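Local coordinates for serine protease inhibitor 2 (Anopheles gambiae, PDB 3PZF), which inhibits clip-domain serine proteases through a covalent complex and thereby holds back the melanization response in mosquito hemolymph, at residues Val200-Gly205 with Pro210-Tyr215. Sequence-based numbering, arbitrary orientation.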
# COMPACT_ATOMS: atom_id res chain seq x y z
N VAL A 200 21.47 18.69 5.64
CA VAL A 200 21.86 17.34 5.98
C VAL A 200 22.09 17.21 7.48
O VAL A 200 22.68 18.09 8.09
CB VAL A 200 23.16 16.96 5.23
CG1 VAL A 200 23.87 15.77 5.93
CG2 VAL A 200 22.83 16.62 3.80
N LYS A 201 21.62 16.12 8.07
CA LYS A 201 21.91 15.85 9.48
C LYS A 201 22.06 14.36 9.60
O LYS A 201 21.64 13.65 8.71
CB LYS A 201 20.74 16.27 10.39
CG LYS A 201 20.11 17.64 10.14
CD LYS A 201 18.81 17.74 11.00
CE LYS A 201 17.98 18.98 10.72
NZ LYS A 201 18.64 20.24 11.18
N PRO A 202 22.61 13.87 10.72
CA PRO A 202 22.66 12.42 10.96
C PRO A 202 21.27 11.78 11.05
O PRO A 202 20.25 12.46 11.38
CB PRO A 202 23.35 12.31 12.31
CG PRO A 202 24.18 13.57 12.40
CD PRO A 202 23.31 14.62 11.78
N PHE A 203 21.23 10.48 10.76
CA PHE A 203 20.01 9.66 10.91
C PHE A 203 20.44 8.42 11.67
O PHE A 203 21.46 7.82 11.34
CB PHE A 203 19.42 9.25 9.56
CG PHE A 203 18.17 8.41 9.67
CD1 PHE A 203 16.93 9.02 9.77
CD2 PHE A 203 18.25 7.02 9.71
CE1 PHE A 203 15.76 8.27 9.90
CE2 PHE A 203 17.09 6.25 9.84
CZ PHE A 203 15.84 6.89 9.93
N TYR A 204 19.73 8.07 12.74
CA TYR A 204 20.19 7.00 13.62
C TYR A 204 19.46 5.72 13.34
O TYR A 204 18.41 5.45 13.92
CB TYR A 204 20.03 7.42 15.07
CG TYR A 204 20.84 8.65 15.35
CD1 TYR A 204 22.21 8.54 15.63
CD2 TYR A 204 20.29 9.92 15.24
CE1 TYR A 204 22.99 9.64 15.85
CE2 TYR A 204 21.09 11.07 15.47
CZ TYR A 204 22.45 10.90 15.76
OH TYR A 204 23.28 11.99 15.99
N GLY A 205 20.02 4.92 12.44
CA GLY A 205 19.36 3.70 12.01
C GLY A 205 19.34 2.64 13.10
O GLY A 205 20.08 2.73 14.10
N PRO A 210 25.40 5.54 12.62
CA PRO A 210 24.48 6.50 11.99
C PRO A 210 24.79 6.72 10.52
O PRO A 210 25.93 6.55 10.09
CB PRO A 210 24.77 7.80 12.76
CG PRO A 210 25.31 7.35 14.08
CD PRO A 210 26.09 6.11 13.79
N THR A 211 23.76 7.06 9.76
CA THR A 211 23.89 7.48 8.38
C THR A 211 23.58 8.98 8.34
O THR A 211 23.55 9.63 9.38
CB THR A 211 22.94 6.69 7.49
OG1 THR A 211 21.61 6.72 8.04
CG2 THR A 211 23.41 5.24 7.39
N ASN A 212 23.42 9.55 7.15
CA ASN A 212 23.01 10.95 7.04
C ASN A 212 21.78 11.04 6.16
O ASN A 212 21.56 10.17 5.35
CB ASN A 212 24.15 11.78 6.42
CG ASN A 212 25.35 11.86 7.32
OD1 ASN A 212 25.28 12.48 8.37
ND2 ASN A 212 26.45 11.23 6.92
N ALA A 213 20.99 12.09 6.35
CA ALA A 213 19.81 12.31 5.54
C ALA A 213 19.62 13.79 5.24
O ALA A 213 20.20 14.63 5.91
CB ALA A 213 18.57 11.76 6.27
N GLN A 214 18.78 14.11 4.25
CA GLN A 214 18.42 15.50 3.97
C GLN A 214 17.08 15.77 4.61
O GLN A 214 16.14 15.04 4.36
CB GLN A 214 18.25 15.73 2.48
CG GLN A 214 19.54 15.53 1.69
CD GLN A 214 19.41 16.13 0.31
OE1 GLN A 214 19.44 17.35 0.15
NE2 GLN A 214 19.23 15.29 -0.69
N TYR A 215 16.98 16.83 5.41
CA TYR A 215 15.77 17.02 6.21
C TYR A 215 14.98 18.26 5.80
O TYR A 215 15.50 19.16 5.15
CB TYR A 215 16.16 17.13 7.68
CG TYR A 215 16.58 15.82 8.35
CD1 TYR A 215 15.65 15.06 9.07
CD2 TYR A 215 17.91 15.37 8.27
CE1 TYR A 215 16.02 13.88 9.71
CE2 TYR A 215 18.31 14.20 8.90
CZ TYR A 215 17.37 13.47 9.63
OH TYR A 215 17.76 12.30 10.24
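Tyr215 reaches over the first strand of this hairpin and ends on the carbonyl of Pro202, its OH giving a 2.7 Å hydrogen bond to Pro202 O from a direction tilted 32° out of the carbonyl plane. The aliphatic part of Lys201 lies across one face of the same ring: CD stands 4.1 Å from the centroid of the Tyr215 ring, a CH-pi contact. Lys201 CG sits anti to the carbonyl carbon (chi1 -45°), which sets the chain slanting back over the ring from CE2 towards CB of Tyr215, and a bend at chi4 carries NZ on to a salt bridge with Glu217. Lys201 O meets the edge of the tyrosine ring in its plane, with CE2 of Tyr215 at 3.4 Å. The phenol oxygen also lies at the edge of the Phe203 ring, and the two side chains cross at about a right angle. Phe203 runs alongside Thr211 and touches Ala213, CB to CB at 4.2 Å; beyond the hairpin its side chain touches Pro395. Near the turn, CG of Pro210 packs obliquely on the Tyr204 ring, 3.7 Å from CD1 of Tyr204. The backbone ladder pairs Lys201 with Ala213 and Phe203 with Thr211, each through two hydrogen bonds. Strand 211-227 already pairs with strand 277-295 at Gln214, which bonds to Lys287, before running on to 232-238: this is the s4C-s3C hairpin of sheet C in the serpin fold.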